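Local coordinates for VP4 protein (Tellina virus 1, PDB 3P06), which probably acts as a serine protease that cuts the viral polyprotein into its final products, and is captured here as an intramolecular acyl-enzyme, at residues A[120-124]-A[150-155]; A[84-88]-A[115-119]; A[41-45]-A[57-61]; A[70-76]-A[107-111]. One frame throughout, in Å; residues are numbered along the deposited sequence.

How the interactions relate
Interactions 1 and 4 are buried, interaction 2 lies at the surface and interaction 3 is partly buried. Interaction 1 joins two strands of a small parallel sheet beside the predicted catalytic residues, by regular backbone bonds with apolar side chains around them. Interaction 4 sets helix 104-111 against strand 75-81 of the large mixed sheet and the loop before it, with one carboxylate gripping backbone amides among aliphatic groups. Interaction 3 reaches that sheet through strand 54-58, but at its edge, where waters and a charge pair take over. Interaction 2 joins two loops by a single direct hydrogen bond; its segment 115-119 runs directly into segment 120-124 of interaction 1.

Interaction 1 of 4, residues A[120-124]-A[150-155]; sequences FLMVT and GIGLAA. With SO4 (sulfate ion), chain B.
Three backbone hydrogen bonds tie M122 and T124 to G152 and A154. M122 N gives a nearly straight bond to G152 O (2.8 Å), A154 N answers to M122 O at 2.8 Å, and T124 N reaches A154 O at 3.0 Å. L153 CA and V123 CA add weaker C-H...O contacts to M122 O and A154 O. Upstream, where the segments are no longer directly bonded, a water takes a proton from G152 N and gives one to F120 O.

These are neighbouring parallel strands, with helix 138-149 on the path between them: a beta-alpha-beta crossover. G150, whose positive phi suits a residue without a side chain, ends that helix in a Schellman motif, and M122 and L153 pack on the helix from the sheet.

The apolar contacts are densest around I151. Its CG1 lies over the face of the F120 ring, 3.9 Å from the centroid, as a CH-pi contact; with CG1 anti to the backbone N (chi1 -177°), the chain extends so that CD1 also meets F120 CD1. The other branch, CG2, meets SE of selenomethionine M122 at 3.7 Å, the two side chains crossing at about a right angle. On the side of the sheet that carries V123 and A154, L121 CD2 and V123 CG2 both approach the small A154 CB.

Toward the predicted active site, T124 turns its methyl CG2 to A155 CB (3.6 Å), while OG1 is hydrogen-bonded to NZ of K141, the predicted catalytic lysine. A sulfate, probably from the crystallisation liquor, lies nearby, its O1 3.2 Å from T124 OG1.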
loop_
_atom_site.group_PDB
_atom_site.type_symbol
_atom_site.label_atom_id
_atom_site.label_comp_id
_atom_site.label_asym_id
_atom_site.label_seq_id
_atom_site.Cartn_x
_atom_site.Cartn_y
_atom_site.Cartn_z
ATOM N N PHE A 120 10.762 -4.031 5.551
ATOM C CA PHE A 120 11.445 -3.661 4.333
ATOM C C PHE A 120 10.963 -4.625 3.269
ATOM O O PHE A 120 11.681 -5.556 2.904
ATOM C CB PHE A 120 12.937 -3.761 4.554
ATOM C CG PHE A 120 13.756 -3.315 3.392
ATOM C CD1 PHE A 120 13.714 -2.007 2.961
ATOM C CD2 PHE A 120 14.618 -4.223 2.734
ATOM C CE1 PHE A 120 14.480 -1.591 1.850
ATOM C CE2 PHE A 120 15.383 -3.783 1.605
ATOM C CZ PHE A 120 15.326 -2.480 1.212
ATOM N N LEU A 121 9.737 -4.407 2.795
ATOM C CA LEU A 121 9.122 -5.316 1.889
ATOM C C LEU A 121 7.862 -4.642 1.395
ATOM O O LEU A 121 7.111 -4.069 2.191
ATOM C CB LEU A 121 8.736 -6.593 2.636
ATOM C CG LEU A 121 8.143 -7.732 1.790
ATOM C CD1 LEU A 121 9.193 -8.395 0.975
ATOM C CD2 LEU A 121 7.411 -8.787 2.627
HETATM N N MSE A 122 7.595 -4.705 0.110
HETATM C CA MSE A 122 6.371 -4.098 -0.402
HETATM C C MSE A 122 5.381 -5.230 -0.578
HETATM O O MSE A 122 5.784 -6.402 -0.787
HETATM C CB MSE A 122 6.627 -3.438 -1.756
HETATM C CG MSE A 122 7.649 -2.286 -1.643
HETATM SE SE MSE A 122 7.695 -1.387 -3.423
HETATM C CE MSE A 122 6.239 -0.170 -2.992
ATOM N N VAL A 123 4.100 -4.902 -0.524
ATOM C CA VAL A 123 3.117 -5.971 -0.639
ATOM C C VAL A 123 2.023 -5.602 -1.651
ATOM O O VAL A 123 1.555 -4.485 -1.640
ATOM C CB VAL A 123 2.526 -6.251 0.778
ATOM C CG1 VAL A 123 1.315 -7.190 0.691
ATOM C CG2 VAL A 123 3.649 -6.831 1.751
ATOM N N THR A 124 1.610 -6.503 -2.527
ATOM C CA THR A 124 0.503 -6.168 -3.451
ATOM C C THR A 124 -0.511 -7.311 -3.468
ATOM O O THR A 124 -0.122 -8.497 -3.462
ATOM C CB THR A 124 1.022 -5.844 -4.952
ATOM O OG1 THR A 124 -0.039 -5.298 -5.767
ATOM C CG2 THR A 124 1.506 -7.084 -5.653
ATOM N N GLY A 150 15.076 -1.139 -5.162
ATOM C CA GLY A 150 15.902 -2.051 -4.378
ATOM C C GLY A 150 15.214 -2.702 -3.170
ATOM O O GLY A 150 15.828 -2.899 -2.103
ATOM N N ILE A 151 13.942 -3.065 -3.303
ATOM C CA ILE A 151 13.242 -3.646 -2.166
ATOM C C ILE A 151 12.457 -4.868 -2.660
ATOM O O ILE A 151 12.052 -4.906 -3.798
ATOM C CB ILE A 151 12.329 -2.601 -1.496
ATOM C CG1 ILE A 151 11.609 -3.136 -0.246
ATOM C CG2 ILE A 151 11.236 -2.021 -2.553
ATOM C CD1 ILE A 151 10.873 -1.944 0.617
ATOM N N GLY A 152 12.301 -5.884 -1.831
ATOM C CA GLY A 152 11.472 -7.067 -2.171
ATOM C C GLY A 152 9.959 -6.788 -2.299
ATOM O O GLY A 152 9.400 -5.848 -1.696
ATOM N N LEU A 153 9.274 -7.671 -3.031
ATOM C CA LEU A 153 7.835 -7.527 -3.160
ATOM C C LEU A 153 7.202 -8.872 -2.812
ATOM O O LEU A 153 7.673 -9.884 -3.310
ATOM C CB LEU A 153 7.518 -7.212 -4.601
ATOM C CG LEU A 153 6.000 -7.164 -4.916
ATOM C CD1 LEU A 153 5.247 -6.015 -4.207
ATOM C CD2 LEU A 153 5.717 -7.080 -6.425
ATOM N N ALA A 154 6.146 -8.862 -1.987
ATOM C CA ALA A 154 5.360 -10.050 -1.685
ATOM C C ALA A 154 4.077 -9.952 -2.461
ATOM O O ALA A 154 3.490 -8.861 -2.563
ATOM C CB ALA A 154 5.043 -10.157 -0.208
ATOM N N ALA A 155 3.632 -11.084 -3.017
ATOM C CA ALA A 155 2.385 -11.093 -3.841
ATOM C C ALA A 155 1.999 -12.540 -4.000
ATOM O O ALA A 155 2.828 -13.416 -3.746
ATOM C CB ALA A 155 2.609 -10.478 -5.301
HETATM S S SO4 B . -1.817 -7.000 -8.400
HETATM O O1 SO4 B . -1.980 -7.432 -7.034
HETATM O O2 SO4 B . -0.412 -7.192 -8.760
HETATM O O3 SO4 B . -2.668 -7.842 -9.214
HETATM O O4 SO4 B . -2.224 -5.649 -8.693
HETATM O O HOH W 1 12.949 -6.548 0.669
#

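Interaction 2 of 4, residues A[84-88]-A[115-119]; sequences ATATS and SQQTP. With URE (urea), chain G.
Q117 and T118, which with P119 line part of a urea-binding pocket, meet A86 in the turn of a beta hairpin. T118 N donates to A86 O (2.9 Å), in the carbonyl plane and on a lone pair, with Q117 CA adding a longer C-H...O contact to the same oxygen at 3.5 Å. The A86 methyl lies against the Q117 amide, CB being 3.8 Å from OE1, and W178 also packs on A86. Urea N2 has Q117 OE1 and T118 O as neighbours at 3.7 Å, too far for hydrogen bonds; the urea is hydrogen-bonded to K176 N instead.

T118 points its CB at the hairpin, with OG1 beside the backbone N (chi1 -64°). There OG1 is hydrogen-bonded to G9 N and lies near a water that is bound to T85 O; the water sits 2.5 Å from T118 OG1, too short to be trusted in detail.

The hairpin turn is braced from within. T85 N donates to S88 O, T85 OG1 shares a hydrogen bond with S88 OG (2.7 Å), and T87 N donates to T85 OG1 at 3.3 Å, which makes an ST turn in the link between strands 83-84 and 88-92.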
loop_
_atom_site.group_PDB
_atom_site.type_symbol
_atom_site.label_atom_id
_atom_site.label_comp_id
_atom_site.label_asym_id
_atom_site.label_seq_id
_atom_site.Cartn_x
_atom_site.Cartn_y
_atom_site.Cartn_z
ATOM N N ALA A 84 10.383 6.407 2.131
ATOM C CA ALA A 84 10.026 5.674 3.350
ATOM C C ALA A 84 11.254 5.173 4.084
ATOM O O ALA A 84 12.284 4.821 3.437
ATOM C CB ALA A 84 9.055 4.486 3.022
ATOM N N THR A 85 11.156 5.129 5.417
ATOM C CA THR A 85 12.178 4.515 6.237
ATOM C C THR A 85 11.437 3.530 7.144
ATOM O O THR A 85 10.211 3.432 7.050
ATOM C CB THR A 85 12.995 5.551 7.119
ATOM O OG1 THR A 85 12.129 6.147 8.119
ATOM C CG2 THR A 85 13.660 6.667 6.241
ATOM N N ALA A 86 12.160 2.827 8.018
ATOM C CA ALA A 86 11.502 1.974 9.048
ATOM C C ALA A 86 10.431 2.702 9.904
ATOM O O ALA A 86 9.457 2.076 10.385
ATOM C CB ALA A 86 12.554 1.295 9.919
ATOM N N THR A 87 10.550 4.029 10.044
ATOM C CA THR A 87 9.665 4.739 10.971
ATOM C C THR A 87 9.128 6.069 10.479
ATOM O O THR A 87 8.484 6.817 11.245
ATOM C CB THR A 87 10.376 5.027 12.376
ATOM O OG1 THR A 87 11.501 5.887 12.148
ATOM C CG2 THR A 87 10.851 3.758 13.011
ATOM N N SER A 88 9.366 6.394 9.218
ATOM C CA SER A 88 8.820 7.641 8.695
ATOM C C SER A 88 8.512 7.565 7.225
ATOM O O SER A 88 9.083 6.704 6.493
ATOM C CB SER A 88 9.824 8.789 8.972
ATOM O OG SER A 88 10.923 8.549 8.139
ATOM N N SER A 115 5.031 -4.719 15.209
ATOM C CA SER A 115 6.465 -4.486 15.426
ATOM C C SER A 115 6.851 -3.048 15.699
ATOM O O SER A 115 7.895 -2.810 16.335
ATOM C CB SER A 115 7.306 -5.044 14.292
ATOM O OG SER A 115 6.955 -4.424 13.069
ATOM N N GLN A 116 6.052 -2.079 15.250
ATOM C CA GLN A 116 6.450 -0.672 15.505
ATOM C C GLN A 116 7.497 -0.202 14.473
ATOM O O GLN A 116 8.043 0.909 14.553
ATOM C CB GLN A 116 7.015 -0.585 16.930
ATOM C CG GLN A 116 7.605 0.742 17.355
ATOM C CD GLN A 116 6.512 1.691 17.810
ATOM O OE1 GLN A 116 5.953 1.531 18.900
ATOM N NE2 GLN A 116 6.177 2.668 16.960
ATOM N N GLN A 117 7.801 -1.073 13.512
ATOM C CA GLN A 117 8.632 -0.695 12.374
ATOM C C GLN A 117 7.951 -1.177 11.097
ATOM O O GLN A 117 7.412 -2.292 11.028
ATOM C CB GLN A 117 10.026 -1.328 12.465
ATOM C CG GLN A 117 10.879 -0.912 13.614
ATOM C CD GLN A 117 12.325 -0.881 13.193
ATOM O OE1 GLN A 117 12.734 -1.636 12.306
ATOM N NE2 GLN A 117 13.102 0.027 13.785
ATOM N N THR A 118 8.001 -0.370 10.070
ATOM C CA THR A 118 7.517 -0.785 8.725
ATOM C C THR A 118 8.498 -1.839 8.214
ATOM O O THR A 118 9.721 -1.639 8.353
ATOM C CB THR A 118 7.606 0.452 7.816
ATOM O OG1 THR A 118 6.702 1.447 8.319
ATOM C CG2 THR A 118 7.328 0.143 6.359
ATOM N N PRO A 119 7.999 -2.973 7.656
ATOM C CA PRO A 119 8.890 -3.998 7.119
ATOM C C PRO A 119 9.578 -3.514 5.819
ATOM O O PRO A 119 9.016 -2.700 5.063
ATOM C CB PRO A 119 7.924 -5.179 6.760
ATOM C CG PRO A 119 6.638 -4.595 6.594
ATOM C CD PRO A 119 6.576 -3.381 7.565
HETATM C C URE G . 10.940 -5.421 10.658
HETATM O O URE G . 10.251 -6.226 10.022
HETATM N N1 URE G . 11.092 -5.591 11.969
HETATM N N2 URE G . 11.543 -4.353 10.104
HETATM O O HOH W 2 7.342 3.814 7.890
#

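Interaction 3 of 4, residues A[41-45]-A[57-61]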
loop_
_atom_site.group_PDB
_atom_site.type_symbol
_atom_site.label_atom_id
_atom_site.label_comp_id
_atom_site.label_asym_id
_atom_site.label_seq_id
_atom_site.Cartn_x
_atom_site.Cartn_y
_atom_site.Cartn_z
ATOM N N PRO A 41 -8.813 15.716 -3.543
ATOM C CA PRO A 41 -10.229 15.727 -3.175
ATOM C C PRO A 41 -11.038 14.533 -3.818
ATOM O O PRO A 41 -12.204 14.325 -3.480
ATOM C CB PRO A 41 -10.746 17.086 -3.714
ATOM C CG PRO A 41 -9.824 17.426 -4.876
ATOM C CD PRO A 41 -8.447 16.831 -4.460
ATOM N N LYS A 42 -10.444 13.752 -4.712
ATOM C CA LYS A 42 -11.120 12.534 -5.150
ATOM C C LYS A 42 -10.917 11.390 -4.130
ATOM O O LYS A 42 -11.640 10.428 -4.160
ATOM C CB LYS A 42 -10.580 12.099 -6.543
ATOM C CG LYS A 42 -11.198 12.973 -7.685
ATOM C CD LYS A 42 -10.445 12.879 -8.991
ATOM C CE LYS A 42 -10.820 14.067 -9.875
ATOM N NZ LYS A 42 -12.171 14.576 -9.450
ATOM N N ASN A 43 -9.857 11.432 -3.324
ATOM C CA ASN A 43 -9.566 10.294 -2.403
ATOM C C ASN A 43 -10.232 10.504 -1.060
ATOM O O ASN A 43 -9.620 10.334 -0.010
ATOM C CB ASN A 43 -8.025 10.124 -2.162
ATOM C CG ASN A 43 -7.299 9.622 -3.389
ATOM O OD1 ASN A 43 -7.912 9.010 -4.292
ATOM N ND2 ASN A 43 -6.021 9.915 -3.465
ATOM N N THR A 44 -11.481 10.889 -1.105
ATOM C CA THR A 44 -12.200 11.361 0.074
ATOM C C THR A 44 -13.356 10.359 0.382
ATOM O O THR A 44 -14.395 10.755 0.892
ATOM C CB THR A 44 -12.755 12.764 -0.241
ATOM O OG1 THR A 44 -13.303 12.679 -1.554
ATOM C CG2 THR A 44 -11.582 13.870 -0.259
ATOM N N ARG A 45 -13.178 9.081 0.066
ATOM C CA ARG A 45 -14.130 8.062 0.473
ATOM C C ARG A 45 -13.539 7.209 1.623
ATOM O O ARG A 45 -12.327 6.910 1.673
ATOM C CB ARG A 45 -14.640 7.258 -0.756
ATOM C CG ARG A 45 -15.229 5.892 -0.450
ATOM C CD ARG A 45 -16.676 5.873 0.276
ATOM N NE ARG A 45 -17.731 6.721 -0.304
ATOM C CZ ARG A 45 -18.617 6.341 -1.243
ATOM N NH1 ARG A 45 -18.571 5.116 -1.766
ATOM N NH2 ARG A 45 -19.558 7.205 -1.666
ATOM N N GLY A 57 -8.553 7.345 2.606
ATOM C CA GLY A 57 -7.627 7.640 1.520
ATOM C C GLY A 57 -8.152 6.982 0.214
ATOM O O GLY A 57 -7.498 7.058 -0.800
ATOM N N LEU A 58 -9.327 6.348 0.260
ATOM C CA LEU A 58 -9.917 5.666 -0.902
ATOM C C LEU A 58 -10.680 6.594 -1.810
ATOM O O LEU A 58 -11.142 7.612 -1.350
ATOM C CB LEU A 58 -10.867 4.544 -0.451
ATOM C CG LEU A 58 -10.218 3.610 0.558
ATOM C CD1 LEU A 58 -11.201 2.495 0.980
ATOM C CD2 LEU A 58 -8.866 3.008 0.012
ATOM N N SER A 59 -10.882 6.202 -3.081
ATOM C CA SER A 59 -11.692 7.005 -3.976
ATOM C C SER A 59 -12.864 6.163 -4.465
ATOM O O SER A 59 -12.937 4.986 -4.113
ATOM C CB SER A 59 -10.860 7.529 -5.138
ATOM O OG SER A 59 -10.847 6.571 -6.175
ATOM N N GLU A 60 -13.765 6.757 -5.273
ATOM C CA GLU A 60 -14.850 6.012 -5.980
ATOM C C GLU A 60 -14.407 4.841 -6.883
ATOM O O GLU A 60 -15.223 3.935 -7.201
ATOM C CB GLU A 60 -15.689 6.957 -6.876
ATOM C CG GLU A 60 -16.684 7.840 -6.112
ATOM C CD GLU A 60 -17.724 7.057 -5.262
ATOM O OE1 GLU A 60 -18.744 6.600 -5.846
ATOM O OE2 GLU A 60 -17.530 6.940 -4.010
HETATM N N MSE A 61 -13.155 4.889 -7.338
HETATM C CA MSE A 61 -12.596 3.841 -8.173
HETATM C C MSE A 61 -12.094 2.641 -7.424
HETATM O O MSE A 61 -11.416 1.776 -7.975
HETATM C CB MSE A 61 -11.499 4.409 -9.066
HETATM C CG MSE A 61 -12.134 5.220 -10.196
HETATM SE SE MSE A 61 -10.766 6.104 -11.275
HETATM C CE MSE A 61 -10.283 4.590 -12.468
HETATM O O HOH W 3 -13.756 9.450 -5.495
HETATM O O HOH W 4 -10.739 9.323 2.445
#
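R45 and T44 both face L58, a classic beta bulge at the start of the antiparallel pair formed by strands 45-48 and 54-58, on the edge of the seven-stranded sheet. R45 N donates to L58 O at 2.9 Å, but the return bond from L58 N to R45 O is long and weak.

The tight part lies around N43 and S59. N43 CB rests 3.4 Å from G57 O, and its amide OD1 is the same distance from S59 CB. Both ends of that amide are bonded: OD1 accepts from L98 N and ND2 donates to P96 O, so asparagine, with a donor and an acceptor on one short arm, fits here. S59 is likewise held by residues beyond the two segments, its OG hydrogen-bonded to L98 O and Q97 NE2, while it also accepts from M61 N in an ST turn. G57, with phi at 100°, takes a backbone shape that would push a side chain against the preceding carbonyl oxygen, which explains the glycine.

The looser part is wet and charged. One water receives a proton from G57 N and gives protons to N43 O and R45 O, bridging G57 N to R45 O, which do not bond directly. A second water donates to K42 O and accepts from E60 N, both at 2.7 Å. Farther out, R45 and E60 are exposed, where long charged chains suit contact with solvent; both bend to meet, their carboxylate and guanidinium planes 82° apart. Their salt bridge is one of charge without a directed N-H bond, because E60 OE2 sits over the guanidinium face, well out of its plane, 3.1 Å from R45 NH1.

Interaction 4 of 4, residues A[70-76]-A[107-111]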
loop_
_atom_site.group_PDB
_atom_site.type_symbol
_atom_site.label_atom_id
_atom_site.label_comp_id
_atom_site.label_asym_id
_atom_site.label_seq_id
_atom_site.Cartn_x
_atom_site.Cartn_y
_atom_site.Cartn_z
ATOM N N LEU A 70 -12.987 -6.508 4.594
ATOM C CA LEU A 70 -11.645 -6.760 5.110
ATOM C C LEU A 70 -11.630 -6.949 6.640
ATOM O O LEU A 70 -12.369 -6.274 7.351
ATOM C CB LEU A 70 -10.650 -5.640 4.691
ATOM C CG LEU A 70 -10.408 -5.528 3.198
ATOM C CD1 LEU A 70 -9.691 -4.178 2.798
ATOM C CD2 LEU A 70 -9.635 -6.756 2.747
ATOM N N PRO A 71 -10.767 -7.857 7.129
ATOM C CA PRO A 71 -10.618 -8.132 8.587
ATOM C C PRO A 71 -9.676 -7.096 9.224
ATOM O O PRO A 71 -8.667 -7.450 9.795
ATOM C CB PRO A 71 -10.015 -9.560 8.631
ATOM C CG PRO A 71 -9.337 -9.709 7.279
ATOM C CD PRO A 71 -9.874 -8.685 6.291
ATOM N N ILE A 72 -9.953 -5.821 9.020
ATOM C CA ILE A 72 -9.139 -4.750 9.578
ATOM C C ILE A 72 -9.978 -4.207 10.754
ATOM O O ILE A 72 -11.171 -3.849 10.574
ATOM C CB ILE A 72 -8.878 -3.655 8.501
ATOM C CG1 ILE A 72 -7.920 -4.196 7.416
ATOM C CG2 ILE A 72 -8.402 -2.336 9.149
ATOM C CD1 ILE A 72 -7.787 -3.304 6.236
ATOM N N LYS A 73 -9.366 -4.171 11.949
ATOM C CA LYS A 73 -10.089 -3.694 13.158
ATOM C C LYS A 73 -9.742 -2.260 13.533
ATOM O O LYS A 73 -10.548 -1.602 14.139
ATOM C CB LYS A 73 -9.852 -4.649 14.350
ATOM C CG LYS A 73 -10.092 -6.078 13.896
ATOM C CD LYS A 73 -10.244 -7.039 15.008
ATOM C CE LYS A 73 -8.906 -7.494 15.540
ATOM N NZ LYS A 73 -9.218 -8.245 16.809
ATOM N N GLY A 74 -8.568 -1.772 13.161
ATOM C CA GLY A 74 -8.183 -0.411 13.529
ATOM C C GLY A 74 -8.349 0.584 12.360
ATOM O O GLY A 74 -9.072 0.296 11.361
ATOM N N ALA A 75 -7.707 1.745 12.464
ATOM C CA ALA A 75 -7.771 2.760 11.387
ATOM C C ALA A 75 -6.569 2.563 10.469
ATOM O O ALA A 75 -5.460 2.290 10.969
ATOM C CB ALA A 75 -7.813 4.179 11.981
ATOM N N ILE A 76 -6.769 2.628 9.147
ATOM C CA ILE A 76 -5.661 2.520 8.191
ATOM C C ILE A 76 -5.901 3.701 7.255
ATOM O O ILE A 76 -7.045 3.960 6.878
ATOM C CB ILE A 76 -5.701 1.218 7.355
ATOM C CG1 ILE A 76 -5.480 -0.055 8.197
ATOM C CG2 ILE A 76 -4.653 1.293 6.137
ATOM C CD1 ILE A 76 -4.009 -0.295 8.650
ATOM N N ALA A 107 -2.816 -3.207 3.598
ATOM C CA ALA A 107 -3.682 -2.650 4.646
ATOM C C ALA A 107 -3.999 -3.739 5.689
ATOM O O ALA A 107 -4.019 -3.452 6.899
ATOM C CB ALA A 107 -4.963 -2.142 4.049
ATOM N N CYS A 108 -4.260 -4.968 5.245
ATOM C CA CYS A 108 -4.454 -6.076 6.226
ATOM C C CYS A 108 -3.172 -6.367 7.010
ATOM O O CYS A 108 -3.209 -6.658 8.225
ATOM C CB CYS A 108 -4.894 -7.369 5.529
ATOM S SG CYS A 108 -6.576 -7.211 4.862
ATOM N N ALA A 109 -2.048 -6.411 6.302
ATOM C CA ALA A 109 -0.769 -6.655 6.957
ATOM C C ALA A 109 -0.400 -5.492 7.901
ATOM O O ALA A 109 0.084 -5.745 8.998
ATOM C CB ALA A 109 0.346 -6.946 5.955
ATOM N N ALA A 110 -0.689 -4.242 7.533
ATOM C CA ALA A 110 -0.396 -3.074 8.374
ATOM C C ALA A 110 -1.300 -3.125 9.621
ATOM O O ALA A 110 -0.849 -2.767 10.750
ATOM C CB ALA A 110 -0.642 -1.797 7.666
ATOM N N ASP A 111 -2.548 -3.573 9.443
ATOM C CA ASP A 111 -3.480 -3.629 10.624
ATOM C C ASP A 111 -3.026 -4.571 11.772
ATOM O O ASP A 111 -3.236 -4.284 12.982
ATOM C CB ASP A 111 -4.889 -4.007 10.225
ATOM C CG ASP A 111 -5.892 -3.733 11.366
ATOM O OD1 ASP A 111 -6.019 -2.540 11.778
ATOM O OD2 ASP A 111 -6.521 -4.699 11.867
HETATM O O HOH W 5 -4.716 -0.374 12.075
#
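D111 reaches from the last turn of helix 104-111 to the loop L70-G74 and binds its backbone. With CG anti to the backbone N (chi1 -166°), the side chain leaves the helix towards that loop. Its CB touches I72 CG2 at 4.0 Å and lies near I76 CD1. CG then meets I72 CG2, the two side chains crossing at a slant. At the tip the oxygens part: OD2 accepts from K73 N at 2.9 Å, met from above the carboxylate plane, while OD1 accepts from G74 N at 3.0 Å on its syn side. Two consecutive amides thus fix the rotation of the carboxylate, and the two N-H donors would probably stabilise its ionised form. A water bound to A75 O also lies beside OD1, though its distance is suspiciously short. G74 suits its place because a CB there would press against OD1.

The helix covers the start of strand 75-81, next to strand 54-58 in the large mixed sheet, and the loop that D111 holds leads into that strand. A107 and A110, which meet I76, are small, so the helix can lie close to the strand. A107 CB touches both I72 CD1 (3.8 Å) and I76 CG2 (4.0 Å), and A110 CB meets I76 CD1. One turn from D111, C108 SG lies 3.7 Å from L70 CD2 and 3.9 Å from P71 CD, a sulfur among aliphatic groups. P71 is the centre of an inverse gamma turn, and L166 of helix 166-173 packs on both P71 and C108.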